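Local coordinates for BRO1 protein (Saccharomyces cerevisiae, PDB 1ZB1) that helps sort multivesicular-body cargo into intralumenal vesicles and recruits the deubiquitinase DOA4 to endosomes, its Bro1 domain, described here, possibly binding SNF7, at residues Asp17-Asp22 and Asp96-Asp101; Lys74-Leu79 and Cys124-Ile129. All coordinates share one frame; numbering follows the deposited sequence.

From the N terminus, the extended residues 17-22 come first and lead into helix 23-34. After helix 46-58 the chain reaches 74-79, in the middle of helix 65-86, and then 96-101, which holds the first strand of the two-stranded sheet; 124-129 follows on helix 118-139. Contact 1 closes a mostly helical loop of 73 residues by pairing the N-terminal extended segment with strand 97-100. Contact 2 closes a loop of 44 residues that includes both strands. The two loops cross, because 74-79 lies inside the first and 96-101 inside the second. The centres of the two contacts are about 13 Å apart, and Trp99 of contact 1 packs on Cys124 of contact 2, joining sheet and helices within the Bro1 domain.

Contact 1 (Asp17-Asp22 and Asp96-Asp101); sequences DTEKLD and DFTWYD
Thr18 holds OG1 anti to its backbone N (chi1 -177°), while Trp99 sets CG anti to its carbonyl carbon, and the two side chains lie side by side, pointing the same way. The backbones of Thr18 and Trp99 form a single antiparallel beta bridge, a non-hydrogen-bonded pair, that adds the N-terminal extended segment to the edge of strand 97-100, whose other neighbour is strand 112-115. Tyr100 N donates to Asp17 O at 2.9 Å, almost straight at 177°. Thr98 O is gripped twice: by Glu19 N, lying in the carbonyl plane at 3.1 Å, and by Thr18 OG1, above that plane at 2.7 Å. Thr18 OG1 also bonds Arg56 of helix 46-58. Glu19 runs extended past CG, laying CG at the edge of the Tyr100 ring and CD against Thr98 CG2 at 3.7 Å; its OE1 forms a salt bridge with Lys112. Toward Asp96 the backbones diverge, and a water accepts from Thr98 N and lies within bonding distance of Glu19 O, which Arg56 also bonds. There Leu21 turns toward the strand, CD2 meeting Phe97 CE2 at 3.6 Å. Trp99 NE1 bonds Glu121, and the indole's six-membered ring takes a CH-pi contact, Thr18 CB standing 3.6 Å from its centroid, 9° off the normal.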
loop_
_atom_site.group_PDB
_atom_site.type_symbol
_atom_site.label_atom_id
_atom_site.label_comp_id
_atom_site.label_asym_id
_atom_site.label_seq_id
_atom_site.Cartn_x
_atom_site.Cartn_y
_atom_site.Cartn_z
ATOM N N ASP A 17 -1.029 -6.528 16.522
ATOM C CA ASP A 17 -0.634 -7.641 17.375
ATOM C C ASP A 17 -1.882 -8.425 17.785
ATOM O O ASP A 17 -2.996 -7.919 17.687
ATOM C CB ASP A 17 0.092 -7.145 18.634
ATOM C CG ASP A 17 1.408 -6.456 18.319
ATOM O OD1 ASP A 17 2.032 -6.802 17.294
ATOM O OD2 ASP A 17 1.831 -5.575 19.099
ATOM N N THR A 18 -1.687 -9.661 18.232
ATOM C CA THR A 18 -2.795 -10.509 18.663
ATOM C C THR A 18 -2.362 -11.351 19.852
ATOM O O THR A 18 -1.171 -11.594 20.053
ATOM C CB THR A 18 -3.249 -11.472 17.543
ATOM O OG1 THR A 18 -4.383 -12.228 17.987
ATOM C CG2 THR A 18 -2.117 -12.460 17.186
ATOM N N GLU A 19 -3.323 -11.804 20.643
ATOM C CA GLU A 19 -2.993 -12.641 21.783
ATOM C C GLU A 19 -2.944 -14.096 21.345
ATOM O O GLU A 19 -3.656 -14.500 20.425
ATOM C CB GLU A 19 -4.027 -12.468 22.903
ATOM C CG GLU A 19 -3.963 -11.093 23.548
ATOM C CD GLU A 19 -4.743 -11.003 24.839
ATOM O OE1 GLU A 19 -4.599 -9.970 25.531
ATOM O OE2 GLU A 19 -5.496 -11.952 25.160
ATOM N N LYS A 20 -2.082 -14.876 21.988
ATOM C CA LYS A 20 -1.969 -16.289 21.667
ATOM C C LYS A 20 -3.341 -16.941 21.856
ATOM O O LYS A 20 -3.974 -16.788 22.898
ATOM C CB LYS A 20 -0.918 -16.937 22.574
ATOM C CG LYS A 20 -1.057 -18.440 22.762
ATOM C CD LYS A 20 -0.978 -19.211 21.460
ATOM C CE LYS A 20 -1.170 -20.706 21.734
ATOM N NZ LYS A 20 -1.247 -21.524 20.505
ATOM N N LEU A 21 -3.805 -17.646 20.833
ATOM C CA LEU A 21 -5.100 -18.320 20.887
ATOM C C LEU A 21 -4.855 -19.828 20.917
ATOM O O LEU A 21 -4.047 -20.343 20.145
ATOM C CB LEU A 21 -5.917 -17.957 19.647
ATOM C CG LEU A 21 -7.368 -18.424 19.522
ATOM C CD1 LEU A 21 -8.270 -17.533 20.373
ATOM C CD2 LEU A 21 -7.798 -18.335 18.059
ATOM N N ASP A 22 -5.544 -20.540 21.800
ATOM C CA ASP A 22 -5.361 -21.988 21.875
ATOM C C ASP A 22 -6.447 -22.709 21.085
ATOM O O ASP A 22 -7.528 -22.980 21.608
ATOM C CB ASP A 22 -5.378 -22.455 23.337
ATOM C CG ASP A 22 -5.057 -23.937 23.481
ATOM O OD1 ASP A 22 -4.801 -24.387 24.616
ATOM O OD2 ASP A 22 -5.063 -24.654 22.460
ATOM N N ASP A 96 -11.949 -16.964 21.238
ATOM C CA ASP A 96 -11.664 -15.619 21.716
ATOM C C ASP A 96 -10.622 -14.878 20.873
ATOM O O ASP A 96 -9.546 -14.552 21.361
ATOM C CB ASP A 96 -11.204 -15.647 23.179
ATOM C CG ASP A 96 -12.326 -16.013 24.145
ATOM O OD1 ASP A 96 -13.498 -15.662 23.882
ATOM O OD2 ASP A 96 -12.022 -16.636 25.182
ATOM N N PHE A 97 -10.960 -14.612 19.616
ATOM C CA PHE A 97 -10.080 -13.885 18.700
ATOM C C PHE A 97 -9.825 -12.497 19.303
ATOM O O PHE A 97 -10.751 -11.678 19.420
ATOM C CB PHE A 97 -10.762 -13.744 17.335
ATOM C CG PHE A 97 -11.097 -15.063 16.670
ATOM C CD1 PHE A 97 -12.374 -15.296 16.162
ATOM C CD2 PHE A 97 -10.119 -16.040 16.488
ATOM C CE1 PHE A 97 -12.674 -16.480 15.478
ATOM C CE2 PHE A 97 -10.403 -17.228 15.806
ATOM C CZ PHE A 97 -11.677 -17.451 15.298
ATOM N N THR A 98 -8.574 -12.229 19.668
ATOM C CA THR A 98 -8.211 -10.965 20.304
ATOM C C THR A 98 -7.121 -10.192 19.563
ATOM O O THR A 98 -5.972 -10.647 19.468
ATOM C CB THR A 98 -7.764 -11.233 21.769
ATOM O OG1 THR A 98 -8.822 -11.910 22.466
ATOM C CG2 THR A 98 -7.427 -9.930 22.495
ATOM N N TRP A 99 -7.481 -9.017 19.045
ATOM C CA TRP A 99 -6.534 -8.181 18.297
ATOM C C TRP A 99 -6.349 -6.760 18.819
ATOM O O TRP A 99 -7.308 -6.105 19.237
ATOM C CB TRP A 99 -6.942 -8.096 16.819
ATOM C CG TRP A 99 -6.853 -9.405 16.095
ATOM C CD1 TRP A 99 -7.772 -10.411 16.102
ATOM C CD2 TRP A 99 -5.761 -9.863 15.291
ATOM N NE1 TRP A 99 -7.319 -11.475 15.349
ATOM C CE2 TRP A 99 -6.086 -11.162 14.841
ATOM C CE3 TRP A 99 -4.534 -9.301 14.905
ATOM C CZ2 TRP A 99 -5.232 -11.911 14.024
ATOM C CZ3 TRP A 99 -3.680 -10.052 14.085
ATOM C CH2 TRP A 99 -4.037 -11.342 13.658
ATOM N N TYR A 100 -5.106 -6.287 18.763
ATOM C CA TYR A 100 -4.749 -4.938 19.193
ATOM C C TYR A 100 -4.690 -3.991 17.994
ATOM O O TYR A 100 -4.372 -4.405 16.877
ATOM C CB TYR A 100 -3.363 -4.926 19.859
ATOM C CG TYR A 100 -3.270 -5.602 21.210
ATOM C CD1 TYR A 100 -3.189 -6.993 21.322
ATOM C CD2 TYR A 100 -3.229 -4.842 22.382
ATOM C CE1 TYR A 100 -3.064 -7.610 22.574
ATOM C CE2 TYR A 100 -3.108 -5.446 23.633
ATOM C CZ TYR A 100 -3.023 -6.823 23.722
ATOM O OH TYR A 100 -2.881 -7.405 24.957
ATOM N N ASP A 101 -4.985 -2.718 18.221
ATOM C CA ASP A 101 -4.902 -1.739 17.145
ATOM C C ASP A 101 -3.414 -1.519 16.829
ATOM O O ASP A 101 -2.574 -1.570 17.732
ATOM C CB ASP A 101 -5.508 -0.399 17.575
ATOM C CG ASP A 101 -7.025 -0.398 17.558
ATOM O OD1 ASP A 101 -7.630 -1.376 17.073
ATOM O OD2 ASP A 101 -7.606 0.601 18.022
HETATM O O HOH W 1 -0.793 -3.788 17.636
HETATM O O HOH W 2 -6.386 -14.114 20.107
HETATM O O HOH W 3 -8.855 -12.543 25.280
HETATM O O HOH W 4 -6.812 -15.257 22.946
#

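Contact 2 (Lys74-Leu79 and Cys124-Ile129); sequences KYYSFL and CTLFNI
Helix segments 74-79 and 124-129 run antiparallel in the helical core of the Bro1 domain, their axes 10.1 Å apart and crossing at -154°. The tight part centres on Tyr76, which touches three residues and buries 74 Å², most of the surface on its helix. With CG anti to its backbone N (chi1 -168°), its side chain crosses those of Thr125 and Leu126 obliquely. Tyr76 CE1 comes to 3.8 Å from Leu126 CB, and Thr125 CG2 lies at the ring edge, 4.2 Å from Tyr76 CD1. The Ile129 CD1 tip reaches the base of the same side chain, Tyr76 CB, also at 4.2 Å. The looser part lies around Thr125 OG1, which Leu79 and Tyr75 only graze, burying little; Tyr75 crosses at about a right angle, its ring edge toward OG1. This side too is buried, not open to solvent. Helix 46-58 packs on Tyr75, helix 349-371 on Tyr76, and helix 146-165 on Leu126 and Ile129. No hydrogen bond joins the two segments. Thr125 OG1 instead bonds the carbonyl of Glu121 in its own helix, and Tyr75 OH bonds the Glu121 carboxylate and Trp23. With these hydroxyls satisfied elsewhere, the direct contact between the segments rests on side-chain packing, mainly of carbon against carbon.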
loop_
_atom_site.group_PDB
_atom_site.type_symbol
_atom_site.label_atom_id
_atom_site.label_comp_id
_atom_site.label_asym_id
_atom_site.label_seq_id
_atom_site.Cartn_x
_atom_site.Cartn_y
_atom_site.Cartn_z
ATOM N N LYS A 74 -1.792 -18.910 4.213
ATOM C CA LYS A 74 -2.290 -20.254 4.497
ATOM C C LYS A 74 -3.333 -20.228 5.614
ATOM O O LYS A 74 -4.352 -20.936 5.556
ATOM C CB LYS A 74 -1.129 -21.186 4.878
ATOM C CG LYS A 74 -0.213 -21.498 3.697
ATOM C CD LYS A 74 0.885 -22.499 4.048
ATOM C CE LYS A 74 1.652 -22.908 2.783
ATOM N NZ LYS A 74 2.807 -23.809 3.050
ATOM N N TYR A 75 -3.089 -19.412 6.632
ATOM C CA TYR A 75 -4.044 -19.316 7.732
ATOM C C TYR A 75 -5.343 -18.663 7.239
ATOM O O TYR A 75 -6.427 -19.071 7.646
ATOM C CB TYR A 75 -3.454 -18.519 8.907
ATOM C CG TYR A 75 -4.353 -18.498 10.133
ATOM C CD1 TYR A 75 -4.798 -19.687 10.711
ATOM C CD2 TYR A 75 -4.790 -17.290 10.688
ATOM C CE1 TYR A 75 -5.668 -19.679 11.804
ATOM C CE2 TYR A 75 -5.658 -17.272 11.791
ATOM C CZ TYR A 75 -6.093 -18.470 12.336
ATOM O OH TYR A 75 -6.981 -18.477 13.387
ATOM N N TYR A 76 -5.243 -17.654 6.373
ATOM C CA TYR A 76 -6.455 -17.008 5.850
ATOM C C TYR A 76 -7.255 -18.054 5.067
ATOM O O TYR A 76 -8.487 -18.123 5.182
ATOM C CB TYR A 76 -6.118 -15.831 4.920
ATOM C CG TYR A 76 -7.324 -14.952 4.586
ATOM C CD1 TYR A 76 -7.609 -13.811 5.337
ATOM C CD2 TYR A 76 -8.195 -15.286 3.547
ATOM C CE1 TYR A 76 -8.733 -13.019 5.066
ATOM C CE2 TYR A 76 -9.329 -14.506 3.264
ATOM C CZ TYR A 76 -9.590 -13.374 4.027
ATOM O OH TYR A 76 -10.698 -12.593 3.751
ATOM N N SER A 77 -6.557 -18.875 4.283
ATOM C CA SER A 77 -7.232 -19.915 3.505
ATOM C C SER A 77 -8.043 -20.810 4.430
ATOM O O SER A 77 -9.183 -21.152 4.125
ATOM C CB SER A 77 -6.230 -20.768 2.715
ATOM O OG SER A 77 -5.617 -20.008 1.685
ATOM N N PHE A 78 -7.454 -21.188 5.561
ATOM C CA PHE A 78 -8.143 -22.035 6.532
ATOM C C PHE A 78 -9.438 -21.359 6.961
ATOM O O PHE A 78 -10.495 -21.988 7.030
ATOM C CB PHE A 78 -7.278 -22.253 7.777
ATOM C CG PHE A 78 -8.033 -22.873 8.923
ATOM C CD1 PHE A 78 -8.246 -24.246 8.973
ATOM C CD2 PHE A 78 -8.599 -22.070 9.912
ATOM C CE1 PHE A 78 -9.016 -24.818 9.992
ATOM C CE2 PHE A 78 -9.370 -22.635 10.931
ATOM C CZ PHE A 78 -9.579 -24.010 10.968
ATOM N N LEU A 79 -9.328 -20.071 7.269
ATOM C CA LEU A 79 -10.464 -19.259 7.711
ATOM C C LEU A 79 -11.541 -19.112 6.645
ATOM O O LEU A 79 -12.735 -19.159 6.952
ATOM C CB LEU A 79 -9.983 -17.858 8.094
ATOM C CG LEU A 79 -9.663 -17.431 9.528
ATOM C CD1 LEU A 79 -9.541 -18.604 10.488
ATOM C CD2 LEU A 79 -8.407 -16.598 9.480
ATOM N N CYS A 124 -8.514 -8.926 10.265
ATOM C CA CYS A 124 -7.260 -8.576 10.930
ATOM C C CYS A 124 -6.066 -9.285 10.276
ATOM O O CYS A 124 -5.003 -8.689 10.081
ATOM C CB CYS A 124 -7.338 -8.909 12.419
ATOM S SG CYS A 124 -8.405 -7.771 13.364
ATOM N N THR A 125 -6.248 -10.554 9.940
ATOM C CA THR A 125 -5.195 -11.317 9.286
ATOM C C THR A 125 -4.866 -10.702 7.909
ATOM O O THR A 125 -3.696 -10.552 7.550
ATOM C CB THR A 125 -5.628 -12.793 9.101
ATOM O OG1 THR A 125 -5.710 -13.432 10.382
ATOM C CG2 THR A 125 -4.626 -13.537 8.225
ATOM N N LEU A 126 -5.894 -10.343 7.142
ATOM C CA LEU A 126 -5.670 -9.757 5.815
ATOM C C LEU A 126 -5.010 -8.380 5.914
ATOM O O LEU A 126 -4.237 -7.977 5.037
ATOM C CB LEU A 126 -6.992 -9.676 5.034
ATOM C CG LEU A 126 -6.950 -9.002 3.654
ATOM C CD1 LEU A 126 -5.837 -9.599 2.790
ATOM C CD2 LEU A 126 -8.303 -9.188 2.981
ATOM N N PHE A 127 -5.307 -7.653 6.983
ATOM C CA PHE A 127 -4.684 -6.349 7.185
ATOM C C PHE A 127 -3.166 -6.574 7.310
ATOM O O PHE A 127 -2.356 -5.849 6.719
ATOM C CB PHE A 127 -5.230 -5.702 8.466
ATOM C CG PHE A 127 -4.668 -4.333 8.748
ATOM C CD1 PHE A 127 -3.446 -4.183 9.394
ATOM C CD2 PHE A 127 -5.366 -3.187 8.353
ATOM C CE1 PHE A 127 -2.915 -2.917 9.649
ATOM C CE2 PHE A 127 -4.850 -1.908 8.597
ATOM C CZ PHE A 127 -3.622 -1.767 9.246
ATOM N N ASN A 128 -2.782 -7.584 8.083
ATOM C CA ASN A 128 -1.362 -7.881 8.258
ATOM C C ASN A 128 -0.728 -8.406 6.966
ATOM O O ASN A 128 0.431 -8.116 6.677
ATOM C CB ASN A 128 -1.166 -8.864 9.426
ATOM C CG ASN A 128 -1.245 -8.166 10.787
ATOM O OD1 ASN A 128 -1.254 -6.936 10.855
ATOM N ND2 ASN A 128 -1.292 -8.942 11.867
ATOM N N ILE A 129 -1.490 -9.165 6.183
ATOM C CA ILE A 129 -0.994 -9.684 4.907
ATOM C C ILE A 129 -0.624 -8.491 4.010
ATOM O O ILE A 129 0.439 -8.467 3.373
ATOM C CB ILE A 129 -2.074 -10.551 4.215
ATOM C CG1 ILE A 129 -2.172 -11.911 4.919
ATOM C CG2 ILE A 129 -1.748 -10.733 2.736
ATOM C CD1 ILE A 129 -3.308 -12.794 4.418
#